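Local atomic coordinates of glycosyl transferase family 8 (Streptococcus pneumoniae, PDB entry 5GVV), a protein that transfers galactose from UDP-galactose to the terminal glucose of the already glycosylated serine-rich repeat protein PsrP, the third step of its O-glycosylation, probably with manganese as cofactor. Residues Asp194-Tyr202 and Leu219-Ser230; Ala7-Tyr16 and Glu99-Asp108. All coordinates share one frame; numbering follows the deposited sequence.

Contact 1: residues Asp194-Tyr202 and Leu219-Ser230; sequences DQYNFQIGY and LEPLPLILHYIS. With MN (manganese (II) ion), chain C; UDP (uridine-5'-diphosphate), chain D.
Gln195 meets the entry to strand 225-227 with one good bond and one weak one, in the part of the GT-A glycosyltransferase domain where a loop backs the strand that carries the metal-binding His227. Its backbone O accepts the N-H of Ile225 at 2.9 Å, while the extended side chain runs alongside Leu224 and brings OE1 to a weak bond with Leu224 N; a water also joins OE1 to the O of Leu222. The Tyr196 ring lies beside Leu224, whose CD1 reaches CE1, and the backbone O of Tyr196 is buried without a partner. Asn197 carries its CG anti to the backbone N (chi1 -169°), and its amide consequently runs in the same direction as the His227 side chain. Asn197 OD1 receives His227 ND1 on a lone pair in the carbonyl plane, at 3.0 Å. Asn142 takes the ND2 end. This bent second-shell bond helps to set the imidazole's rotation, with NE2 turned to the manganese.

Phe198 forms a single backbone bridge with Leu226: its N donates to Ile225 O and its O receives His227 N at 2.8 Å. Ile200 N meets the same oxygen from the opposite face. One side of the Phe198 ring takes Pro223 CG in a CH-pi contact, 3.6 Å from the centroid, and Leu219 CD2 adds to the packing near CE1. Gln199 centres an inverse gamma turn, with NE2 bonded to Asn197 O and Arg132 O, and OE1 to Cys134 N. Beyond it, Ile200 CG2 sits over a face of Tyr228, and Gly201 N donates to His227 O. Tyr202 CB rests on Ile229 CD1. That isoleucine's other branch, CG2, lies 3.3 Å above the centre of the His227 ring, whose NE2 is 2.1 Å from the manganese.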
loop_
_atom_site.group_PDB
_atom_site.type_symbol
_atom_site.label_atom_id
_atom_site.label_comp_id
_atom_site.label_asym_id
_atom_site.label_seq_id
_atom_site.Cartn_x
_atom_site.Cartn_y
_atom_site.Cartn_z
ATOM N N ASP A 194 -26.778 5.033 -14.152
ATOM C CA ASP A 194 -26.275 4.721 -12.816
ATOM C C ASP A 194 -25.121 3.718 -12.854
ATOM O O ASP A 194 -24.228 3.758 -12.004
ATOM C CB ASP A 194 -27.398 4.179 -11.919
ATOM C CG ASP A 194 -28.421 5.236 -11.545
ATOM O OD1 ASP A 194 -28.067 6.433 -11.505
ATOM O OD2 ASP A 194 -29.586 4.863 -11.276
ATOM N N GLN A 195 -25.128 2.829 -13.844
ATOM C CA GLN A 195 -24.119 1.770 -13.905
ATOM C C GLN A 195 -22.708 2.292 -14.213
ATOM O O GLN A 195 -21.725 1.556 -14.076
ATOM C CB GLN A 195 -24.515 0.683 -14.911
ATOM C CG GLN A 195 -24.088 0.965 -16.354
ATOM C CD GLN A 195 -23.865 -0.316 -17.148
ATOM O OE1 GLN A 195 -23.379 -1.315 -16.607
ATOM N NE2 GLN A 195 -24.211 -0.291 -18.436
ATOM N N TYR A 196 -22.607 3.553 -14.618
ATOM C CA TYR A 196 -21.301 4.154 -14.900
ATOM C C TYR A 196 -20.756 4.910 -13.689
ATOM O O TYR A 196 -19.667 5.495 -13.734
ATOM C CB TYR A 196 -21.386 5.063 -16.123
ATOM C CG TYR A 196 -21.461 4.299 -17.424
ATOM C CD1 TYR A 196 -20.378 3.554 -17.864
ATOM C CD2 TYR A 196 -22.605 4.329 -18.211
ATOM C CE1 TYR A 196 -20.427 2.858 -19.046
ATOM C CE2 TYR A 196 -22.666 3.632 -19.399
ATOM C CZ TYR A 196 -21.570 2.899 -19.812
ATOM O OH TYR A 196 -21.613 2.200 -20.996
ATOM N N ASN A 197 -21.535 4.885 -12.614
ATOM C CA ASN A 197 -21.120 5.393 -11.309
ATOM C C ASN A 197 -22.090 4.822 -10.284
ATOM O O ASN A 197 -22.929 5.546 -9.735
ATOM C CB ASN A 197 -21.155 6.920 -11.279
ATOM C CG ASN A 197 -20.492 7.502 -10.039
ATOM O OD1 ASN A 197 -20.219 6.798 -9.065
ATOM N ND2 ASN A 197 -20.252 8.803 -10.066
ATOM N N PHE A 198 -21.987 3.519 -10.049
ATOM C CA PHE A 198 -22.944 2.808 -9.208
ATOM C C PHE A 198 -22.485 2.896 -7.760
ATOM O O PHE A 198 -21.536 2.209 -7.343
ATOM C CB PHE A 198 -23.056 1.353 -9.661
ATOM C CG PHE A 198 -24.256 0.623 -9.106
ATOM C CD1 PHE A 198 -24.203 0.023 -7.854
ATOM C CD2 PHE A 198 -25.434 0.538 -9.841
ATOM C CE1 PHE A 198 -25.309 -0.652 -7.340
ATOM C CE2 PHE A 198 -26.541 -0.138 -9.336
ATOM C CZ PHE A 198 -26.473 -0.734 -8.084
ATOM N N GLN A 199 -23.164 3.745 -6.995
ATOM C CA GLN A 199 -22.702 4.107 -5.662
ATOM C C GLN A 199 -23.109 3.104 -4.584
ATOM O O GLN A 199 -23.952 3.373 -3.720
ATOM C CB GLN A 199 -23.131 5.541 -5.341
ATOM C CG GLN A 199 -22.472 6.552 -6.298
ATOM C CD GLN A 199 -23.372 7.716 -6.651
ATOM O OE1 GLN A 199 -23.842 8.432 -5.768
ATOM N NE2 GLN A 199 -23.619 7.915 -7.948
ATOM N N ILE A 200 -22.469 1.940 -4.645
ATOM C CA ILE A 200 -22.714 0.854 -3.709
ATOM C C ILE A 200 -22.315 1.252 -2.283
ATOM O O ILE A 200 -22.736 0.623 -1.306
ATOM C CB ILE A 200 -21.947 -0.410 -4.156
ATOM C CG1 ILE A 200 -22.516 -1.666 -3.492
ATOM C CG2 ILE A 200 -20.452 -0.263 -3.897
ATOM C CD1 ILE A 200 -23.785 -2.174 -4.150
ATOM N N GLY A 201 -21.516 2.309 -2.164
ATOM C CA GLY A 201 -21.113 2.805 -0.860
ATOM C C GLY A 201 -22.268 3.445 -0.104
ATOM O O GLY A 201 -22.183 3.655 1.111
ATOM N N TYR A 202 -23.353 3.745 -0.817
ATOM C CA TYR A 202 -24.525 4.377 -0.208
ATOM C C TYR A 202 -25.337 3.409 0.653
ATOM O O TYR A 202 -26.267 3.829 1.350
ATOM C CB TYR A 202 -25.422 4.999 -1.287
ATOM C CG TYR A 202 -26.614 5.772 -0.747
ATOM C CD1 TYR A 202 -26.435 6.902 0.046
ATOM C CD2 TYR A 202 -27.917 5.375 -1.034
ATOM C CE1 TYR A 202 -27.518 7.614 0.536
ATOM C CE2 TYR A 202 -29.005 6.077 -0.543
ATOM C CZ TYR A 202 -28.797 7.196 0.243
ATOM O OH TYR A 202 -29.875 7.902 0.734
ATOM N N LEU A 219 -27.537 -6.614 -9.133
ATOM C CA LEU A 219 -26.080 -6.528 -9.061
ATOM C C LEU A 219 -25.413 -7.575 -9.961
ATOM O O LEU A 219 -24.180 -7.631 -10.064
ATOM C CB LEU A 219 -25.605 -6.700 -7.616
ATOM C CG LEU A 219 -26.208 -5.771 -6.562
ATOM C CD1 LEU A 219 -25.665 -6.085 -5.175
ATOM C CD2 LEU A 219 -25.960 -4.317 -6.908
ATOM N N GLU A 220 -26.238 -8.410 -10.592
ATOM C CA GLU A 220 -25.772 -9.384 -11.574
ATOM C C GLU A 220 -26.402 -9.046 -12.914
ATOM O O GLU A 220 -27.625 -9.070 -13.047
ATOM C CB GLU A 220 -26.150 -10.814 -11.166
ATOM C CG GLU A 220 -25.052 -11.570 -10.415
ATOM C CD GLU A 220 -23.836 -11.851 -11.284
ATOM O OE1 GLU A 220 -22.705 -11.867 -10.748
ATOM O OE2 GLU A 220 -24.014 -12.063 -12.506
ATOM N N PRO A 221 -25.574 -8.714 -13.912
ATOM C CA PRO A 221 -24.112 -8.632 -13.845
ATOM C C PRO A 221 -23.667 -7.359 -13.135
ATOM O O PRO A 221 -24.476 -6.443 -12.956
ATOM C CB PRO A 221 -23.711 -8.568 -15.317
ATOM C CG PRO A 221 -24.864 -7.870 -15.976
ATOM C CD PRO A 221 -26.089 -8.361 -15.249
ATOM N N LEU A 222 -22.409 -7.321 -12.709
ATOM C CA LEU A 222 -21.849 -6.148 -12.043
ATOM C C LEU A 222 -22.028 -4.884 -12.872
ATOM O O LEU A 222 -21.870 -4.912 -14.095
ATOM C CB LEU A 222 -20.357 -6.362 -11.778
ATOM C CG LEU A 222 -19.852 -6.686 -10.370
ATOM C CD1 LEU A 222 -20.964 -7.139 -9.463
ATOM C CD2 LEU A 222 -18.717 -7.719 -10.419
ATOM N N PRO A 223 -22.371 -3.768 -12.208
ATOM C CA PRO A 223 -22.367 -2.481 -12.909
ATOM C C PRO A 223 -20.947 -2.171 -13.384
ATOM O O PRO A 223 -19.989 -2.601 -12.733
ATOM C CB PRO A 223 -22.794 -1.493 -11.821
ATOM C CG PRO A 223 -23.614 -2.325 -10.858
ATOM C CD PRO A 223 -22.916 -3.664 -10.839
ATOM N N LEU A 224 -20.813 -1.465 -14.504
ATOM C CA LEU A 224 -19.497 -1.199 -15.082
ATOM C C LEU A 224 -18.578 -0.422 -14.141
ATOM O O LEU A 224 -17.356 -0.627 -14.146
ATOM C CB LEU A 224 -19.623 -0.489 -16.437
ATOM C CG LEU A 224 -19.983 -1.404 -17.606
ATOM C CD1 LEU A 224 -20.348 -0.632 -18.870
ATOM C CD2 LEU A 224 -18.832 -2.349 -17.882
ATOM N N ILE A 225 -19.149 0.471 -13.336
ATOM C CA ILE A 225 -18.340 1.205 -12.365
ATOM C C ILE A 225 -18.939 1.167 -10.958
ATOM O O ILE A 225 -20.050 1.651 -10.733
ATOM C CB ILE A 225 -18.066 2.658 -12.813
ATOM C CG1 ILE A 225 -17.273 2.660 -14.125
ATOM C CG2 ILE A 225 -17.292 3.402 -11.733
ATOM C CD1 ILE A 225 -16.812 4.039 -14.609
ATOM N N LEU A 226 -18.193 0.581 -10.020
ATOM C CA LEU A 226 -18.621 0.484 -8.623
ATOM C C LEU A 226 -17.934 1.548 -7.786
ATOM O O LEU A 226 -16.708 1.538 -7.664
ATOM C CB LEU A 226 -18.264 -0.887 -8.046
ATOM C CG LEU A 226 -19.009 -2.113 -8.552
ATOM C CD1 LEU A 226 -18.439 -3.367 -7.915
ATOM C CD2 LEU A 226 -20.494 -1.985 -8.250
ATOM N N HIS A 227 -18.717 2.436 -7.178
ATOM C CA HIS A 227 -18.164 3.550 -6.410
ATOM C C HIS A 227 -18.439 3.364 -4.919
ATOM O O HIS A 227 -19.589 3.446 -4.469
ATOM C CB HIS A 227 -18.755 4.876 -6.905
ATOM C CG HIS A 227 -18.042 6.089 -6.400
ATOM N ND1 HIS A 227 -18.426 7.374 -6.730
ATOM C CD2 HIS A 227 -16.954 6.221 -5.598
ATOM C CE1 HIS A 227 -17.615 8.238 -6.153
ATOM N NE2 HIS A 227 -16.714 7.566 -5.455
ATOM N N TYR A 228 -17.384 3.102 -4.153
ATOM C CA TYR A 228 -17.531 2.889 -2.719
ATOM C C TYR A 228 -17.488 4.202 -1.937
ATOM O O TYR A 228 -16.561 4.439 -1.151
ATOM C CB TYR A 228 -16.446 1.937 -2.210
ATOM C CG TYR A 228 -16.517 0.555 -2.821
ATOM C CD1 TYR A 228 -17.291 -0.439 -2.241
ATOM C CD2 TYR A 228 -15.804 0.248 -3.971
ATOM C CE1 TYR A 228 -17.355 -1.702 -2.789
ATOM C CE2 TYR A 228 -15.868 -1.006 -4.536
ATOM C CZ TYR A 228 -16.645 -1.976 -3.940
ATOM O OH TYR A 228 -16.706 -3.231 -4.499
ATOM N N ILE A 229 -18.494 5.049 -2.148
ATOM C CA ILE A 229 -18.590 6.330 -1.455
ATOM C C ILE A 229 -18.777 6.116 0.041
ATOM O O ILE A 229 -19.030 4.990 0.486
ATOM C CB ILE A 229 -19.765 7.181 -1.984
ATOM C CG1 ILE A 229 -21.107 6.504 -1.666
ATOM C CG2 ILE A 229 -19.629 7.418 -3.484
ATOM C CD1 ILE A 229 -22.324 7.371 -1.967
ATOM N N SER A 230 -18.647 7.208 0.800
ATOM C CA SER A 230 -18.784 7.232 2.269
ATOM C C SER A 230 -17.535 6.711 2.977
ATOM O O SER A 230 -16.546 6.374 2.335
ATOM C CB SER A 230 -20.036 6.488 2.762
ATOM O OG SER A 230 -19.795 5.093 2.896
HETATM MN MN MN C . -15.202 8.412 -4.232
HETATM N N1 UDP D . -8.437 11.079 -1.705
HETATM C C2 UDP D . -7.090 10.855 -1.496
HETATM N N3 UDP D . -6.616 10.535 -0.237
HETATM C C4 UDP D . -7.494 10.440 0.825
HETATM C C5 UDP D . -8.853 10.663 0.610
HETATM C C6 UDP D . -9.296 11.097 -0.639
HETATM O O2 UDP D . -6.310 10.942 -2.440
HETATM O O4 UDP D . -7.069 10.150 1.948
HETATM C "C1'" UDP D . -8.906 11.417 -3.067
HETATM C "C2'" UDP D . -9.280 10.140 -3.804
HETATM O "O2'" UDP D . -8.990 10.264 -5.179
HETATM C "C3'" UDP D . -10.779 10.058 -3.629
HETATM C "C4'" UDP D . -11.176 11.529 -3.598
HETATM O "O4'" UDP D . -10.082 12.210 -3.007
HETATM O "O3'" UDP D . -11.378 9.357 -4.698
HETATM C "C5'" UDP D . -12.461 11.777 -2.812
HETATM O "O5'" UDP D . -12.499 10.887 -1.717
HETATM P PA UDP D . -13.740 9.878 -1.584
HETATM O O1A UDP D . -13.737 9.046 -2.805
HETATM O O2A UDP D . -13.621 9.062 -0.354
HETATM O O3A UDP D . -15.054 10.818 -1.515
HETATM P PB UDP D . -16.538 10.289 -1.875
HETATM O O1B UDP D . -17.461 11.436 -2.043
HETATM O O2B UDP D . -17.020 9.462 -0.745
HETATM O O3B UDP D . -16.502 9.481 -3.117
HETATM O O HOH W 1 -23.064 -4.363 -16.545
#

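Contact 2: residues Ala7-Tyr16 and Glu99-Asp108; sequences AVVFAGDYAY and EDKVLYLDSD. With MN (manganese (II) ion), chain C; UDP (uridine-5'-diphosphate), chain D.
Val9 N donates to Leu103 O and Leu105 N to Val9 O, both at 2.9 Å, and Leu103 N to Ala7 O, joining two parallel strands that deliver their loops to the nucleotide. At their ends, Asp106 OD2 and both carboxylate oxygens of Asp108 bind the manganese, as expected of a DxD motif, and Tyr104 OH steadies the first aspartate through Asp106 OD1 at 2.7 Å. Ser107 OG donates to O2' of UDP, and Ser107 N holds the neighbouring O3' at 3.0 Å. The uracil N3 donates to Asp13 OD1 at 2.7 Å, and one face of the Tyr16 ring covers the base; Ser107 OG lies at that ring's edge, 3.0 Å from Tyr16 CE2.

Past Val9 the strands part, and a water bridges Ala11 N, Leu105 O and O2' of UDP. Val8, Leu103 and the Phe10-Leu105 pair pack on the side of the sheet covered by helix 17-30, Phe10 CZ touching Leu105 CD1 at 3.7 Å. On the other side Val9 CG1 wedges between Val102 CG2 and Tyr104 CB, and Ala11 CB meets the Tyr104 ring at its edge. The loop after strand 6-11 thus holds the base and Ser107 the ribose. UDP O1A and O3B, one from each phosphate, also bind the manganese, which would probably offset charge on carboxylates and diphosphate alike, consistent with support of a UDP leaving group.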
loop_
_atom_site.group_PDB
_atom_site.type_symbol
_atom_site.label_atom_id
_atom_site.label_comp_id
_atom_site.label_asym_id
_atom_site.label_seq_id
_atom_site.Cartn_x
_atom_site.Cartn_y
_atom_site.Cartn_z
ATOM N N ALA A 7 -7.985 9.069 -22.900
ATOM C CA ALA A 7 -7.462 9.829 -21.759
ATOM C C ALA A 7 -8.292 9.673 -20.479
ATOM O O ALA A 7 -9.516 9.873 -20.483
ATOM C CB ALA A 7 -7.328 11.296 -22.123
ATOM N N VAL A 8 -7.612 9.334 -19.384
ATOM C CA VAL A 8 -8.251 9.102 -18.089
ATOM C C VAL A 8 -7.429 9.782 -16.998
ATOM O O VAL A 8 -6.196 9.737 -17.033
ATOM C CB VAL A 8 -8.341 7.593 -17.781
ATOM C CG1 VAL A 8 -8.961 7.353 -16.402
ATOM C CG2 VAL A 8 -9.142 6.872 -18.852
ATOM N N VAL A 9 -8.091 10.419 -16.035
ATOM C CA VAL A 9 -7.351 11.102 -14.972
ATOM C C VAL A 9 -7.798 10.676 -13.569
ATOM O O VAL A 9 -8.998 10.621 -13.278
ATOM C CB VAL A 9 -7.376 12.652 -15.144
ATOM C CG1 VAL A 9 -8.798 13.173 -15.249
ATOM C CG2 VAL A 9 -6.639 13.331 -14.007
ATOM N N PHE A 10 -6.826 10.324 -12.727
ATOM C CA PHE A 10 -7.075 10.072 -11.308
ATOM C C PHE A 10 -6.389 11.167 -10.500
ATOM O O PHE A 10 -5.541 11.898 -11.027
ATOM C CB PHE A 10 -6.496 8.721 -10.863
ATOM C CG PHE A 10 -7.160 7.520 -11.484
ATOM C CD1 PHE A 10 -6.751 7.050 -12.726
ATOM C CD2 PHE A 10 -8.161 6.832 -10.806
ATOM C CE1 PHE A 10 -7.351 5.932 -13.298
ATOM C CE2 PHE A 10 -8.763 5.709 -11.366
ATOM C CZ PHE A 10 -8.355 5.262 -12.614
ATOM N N ALA A 11 -6.739 11.269 -9.222
ATOM C CA ALA A 11 -6.120 12.244 -8.324
ATOM C C ALA A 11 -6.020 11.651 -6.926
ATOM O O ALA A 11 -7.028 11.223 -6.359
ATOM C CB ALA A 11 -6.935 13.522 -8.290
ATOM N N GLY A 12 -4.817 11.617 -6.361
ATOM C CA GLY A 12 -4.660 11.049 -5.036
ATOM C C GLY A 12 -3.257 11.157 -4.482
ATOM O O GLY A 12 -2.291 11.324 -5.235
ATOM N N ASP A 13 -3.144 11.066 -3.161
ATOM C CA ASP A 13 -1.842 11.128 -2.500
ATOM C C ASP A 13 -1.265 9.732 -2.288
ATOM O O ASP A 13 -1.952 8.730 -2.497
ATOM C CB ASP A 13 -1.948 11.873 -1.163
ATOM C CG ASP A 13 -2.892 11.193 -0.180
ATOM O OD1 ASP A 13 -3.915 10.621 -0.615
ATOM O OD2 ASP A 13 -2.612 11.234 1.037
ATOM N N TYR A 14 -0.003 9.683 -1.859
ATOM C CA TYR A 14 0.722 8.436 -1.634
ATOM C C TYR A 14 0.031 7.568 -0.583
ATOM O O TYR A 14 0.086 6.343 -0.645
ATOM C CB TYR A 14 2.146 8.771 -1.177
ATOM C CG TYR A 14 3.136 7.621 -1.142
ATOM C CD1 TYR A 14 2.958 6.476 -1.909
ATOM C CD2 TYR A 14 4.268 7.698 -0.343
ATOM C CE1 TYR A 14 3.889 5.430 -1.864
ATOM C CE2 TYR A 14 5.190 6.671 -0.291
ATOM C CZ TYR A 14 4.999 5.543 -1.050
ATOM O OH TYR A 14 5.939 4.536 -0.985
ATOM N N ALA A 15 -0.613 8.206 0.389
ATOM C CA ALA A 15 -1.279 7.468 1.457
ATOM C C ALA A 15 -2.453 6.671 0.904
ATOM O O ALA A 15 -2.901 5.708 1.520
ATOM C CB ALA A 15 -1.743 8.416 2.553
ATOM N N TYR A 16 -2.940 7.087 -0.262
ATOM C CA TYR A 16 -4.065 6.433 -0.920
ATOM C C TYR A 16 -3.567 5.541 -2.062
ATOM O O TYR A 16 -4.355 5.105 -2.904
ATOM C CB TYR A 16 -5.001 7.510 -1.481
ATOM C CG TYR A 16 -6.483 7.296 -1.245
ATOM C CD1 TYR A 16 -7.023 7.326 0.036
ATOM C CD2 TYR A 16 -7.352 7.107 -2.313
ATOM C CE1 TYR A 16 -8.390 7.149 0.246
ATOM C CE2 TYR A 16 -8.716 6.926 -2.112
ATOM C CZ TYR A 16 -9.225 6.949 -0.834
ATOM O OH TYR A 16 -10.580 6.777 -0.638
ATOM N N GLU A 99 -5.729 16.562 -23.983
ATOM C CA GLU A 99 -6.834 16.089 -24.810
ATOM C C GLU A 99 -8.083 16.946 -24.612
ATOM O O GLU A 99 -8.286 17.528 -23.542
ATOM C CB GLU A 99 -7.140 14.615 -24.529
ATOM C CG GLU A 99 -6.085 13.636 -25.053
ATOM C CD GLU A 99 -4.817 13.603 -24.215
ATOM O OE1 GLU A 99 -4.823 14.108 -23.073
ATOM O OE2 GLU A 99 -3.806 13.060 -24.704
ATOM N N ASP A 100 -8.914 17.032 -25.646
ATOM C CA ASP A 100 -10.124 17.844 -25.566
ATOM C C ASP A 100 -11.186 17.180 -24.680
ATOM O O ASP A 100 -12.039 17.862 -24.101
ATOM C CB ASP A 100 -10.675 18.137 -26.964
ATOM C CG ASP A 100 -9.694 18.917 -27.831
ATOM O OD1 ASP A 100 -8.852 19.660 -27.275
ATOM O OD2 ASP A 100 -9.767 18.782 -29.073
ATOM N N LYS A 101 -11.124 15.853 -24.569
ATOM C CA LYS A 101 -12.030 15.115 -23.682
ATOM C C LYS A 101 -11.264 14.132 -22.798
ATOM O O LYS A 101 -10.298 13.502 -23.245
ATOM C CB LYS A 101 -13.120 14.387 -24.478
ATOM C CG LYS A 101 -14.074 13.563 -23.618
ATOM C CD LYS A 101 -15.328 13.137 -24.376
ATOM C CE LYS A 101 -15.009 12.284 -25.592
ATOM N NZ LYS A 101 -16.236 11.628 -26.143
ATOM N N VAL A 102 -11.688 14.017 -21.542
ATOM C CA VAL A 102 -11.025 13.134 -20.589
ATOM C C VAL A 102 -12.016 12.604 -19.544
ATOM O O VAL A 102 -12.984 13.284 -19.186
ATOM C CB VAL A 102 -9.819 13.850 -19.919
ATOM C CG1 VAL A 102 -10.272 15.087 -19.167
ATOM C CG2 VAL A 102 -9.051 12.901 -19.000
ATOM N N LEU A 103 -11.794 11.378 -19.080
ATOM C CA LEU A 103 -12.627 10.795 -18.031
ATOM C C LEU A 103 -11.930 10.877 -16.677
ATOM O O LEU A 103 -10.909 10.213 -16.463
ATOM C CB LEU A 103 -12.932 9.331 -18.348
ATOM C CG LEU A 103 -13.703 8.564 -17.269
ATOM C CD1 LEU A 103 -15.104 9.156 -17.095
ATOM C CD2 LEU A 103 -13.777 7.086 -17.606
ATOM N N TYR A 104 -12.465 11.689 -15.766
ATOM C CA TYR A 104 -11.965 11.691 -14.391
ATOM C C TYR A 104 -12.582 10.554 -13.576
ATOM O O TYR A 104 -13.778 10.271 -13.692
ATOM C CB TYR A 104 -12.223 13.028 -13.679
ATOM C CG TYR A 104 -12.011 12.901 -12.188
ATOM C CD1 TYR A 104 -10.733 12.944 -11.644
ATOM C CD2 TYR A 104 -13.083 12.682 -11.327
ATOM C CE1 TYR A 104 -10.527 12.793 -10.281
ATOM C CE2 TYR A 104 -12.888 12.528 -9.965
ATOM C CZ TYR A 104 -11.608 12.585 -9.449
ATOM O OH TYR A 104 -11.416 12.433 -8.090
ATOM N N LEU A 105 -11.772 9.910 -12.743
ATOM C CA LEU A 105 -12.295 8.879 -11.847
ATOM C C LEU A 105 -11.784 9.057 -10.424
ATOM O O LEU A 105 -10.594 9.309 -10.210
ATOM C CB LEU A 105 -11.916 7.481 -12.343
ATOM C CG LEU A 105 -12.397 7.024 -13.718
ATOM C CD1 LEU A 105 -11.747 5.706 -14.109
ATOM C CD2 LEU A 105 -13.906 6.893 -13.756
ATOM N N ASP A 106 -12.682 8.917 -9.451
ATOM C CA ASP A 106 -12.275 8.770 -8.056
ATOM C C ASP A 106 -11.437 7.493 -7.950
ATOM O O ASP A 106 -11.406 6.686 -8.883
ATOM C CB ASP A 106 -13.508 8.644 -7.162
ATOM C CG ASP A 106 -13.914 9.961 -6.509
ATOM O OD1 ASP A 106 -13.428 11.031 -6.935
ATOM O OD2 ASP A 106 -14.744 9.918 -5.571
ATOM N N SER A 107 -10.768 7.287 -6.819
ATOM C CA SER A 107 -9.945 6.093 -6.663
ATOM C C SER A 107 -10.519 5.118 -5.641
ATOM O O SER A 107 -9.915 4.074 -5.367
ATOM C CB SER A 107 -8.524 6.477 -6.278
ATOM O OG SER A 107 -8.555 7.288 -5.122
ATOM N N ASP A 108 -11.673 5.463 -5.073
ATOM C CA ASP A 108 -12.412 4.535 -4.224
ATOM C C ASP A 108 -13.440 3.817 -5.091
ATOM O O ASP A 108 -14.602 3.665 -4.710
ATOM C CB ASP A 108 -13.107 5.280 -3.082
ATOM C CG ASP A 108 -14.075 6.337 -3.578
ATOM O OD1 ASP A 108 -13.878 6.849 -4.704
ATOM O OD2 ASP A 108 -15.026 6.676 -2.836
HETATM MN MN MN C . -15.202 8.412 -4.232
HETATM N N1 UDP D . -8.437 11.079 -1.705
HETATM C C2 UDP D . -7.090 10.855 -1.496
HETATM N N3 UDP D . -6.616 10.535 -0.237
HETATM C C4 UDP D . -7.494 10.440 0.825
HETATM C C5 UDP D . -8.853 10.663 0.610
HETATM C C6 UDP D . -9.296 11.097 -0.639
HETATM O O2 UDP D . -6.310 10.942 -2.440
HETATM O O4 UDP D . -7.069 10.150 1.948
HETATM C "C1'" UDP D . -8.906 11.417 -3.067
HETATM C "C2'" UDP D . -9.280 10.140 -3.804
HETATM O "O2'" UDP D . -8.990 10.264 -5.179
HETATM C "C3'" UDP D . -10.779 10.058 -3.629
HETATM C "C4'" UDP D . -11.176 11.529 -3.598
HETATM O "O4'" UDP D . -10.082 12.210 -3.007
HETATM O "O3'" UDP D . -11.378 9.357 -4.698
HETATM C "C5'" UDP D . -12.461 11.777 -2.812
HETATM O "O5'" UDP D . -12.499 10.887 -1.717
HETATM P PA UDP D . -13.740 9.878 -1.584
HETATM O O1A UDP D . -13.737 9.046 -2.805
HETATM O O2A UDP D . -13.621 9.062 -0.354
HETATM O O3A UDP D . -15.054 10.818 -1.515
HETATM P PB UDP D . -16.538 10.289 -1.875
HETATM O O1B UDP D . -17.461 11.436 -2.043
HETATM O O2B UDP D . -17.020 9.462 -0.745
HETATM O O3B UDP D . -16.502 9.481 -3.117
HETATM O O HOH W 2 -10.077 10.897 -24.625
HETATM O O HOH W 3 -8.987 9.822 -8.285
#

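From the N terminus, contact 2 comes first: strand 6-11 leads into the UDP-binding loop, and the chain passes through strands 34-40 and 61-66 before 99-108 returns beside it, closing a loop of 82 intervening residues at the middle of the mixed sheet. Contact 1 follows in series, neither crossing nor enclosed, with a 16-residue excursion containing helix 203-208 between its segments. The centres lie about 17 Å apart, yet their ends meet: Tyr228 N probably donates to Asp108 O at 2.9 Å. Strand 225-227, paired antiparallel with 109-111 and backed by loop 194-202, is thereby brought to the metal and UDP at the end of strand 101-105.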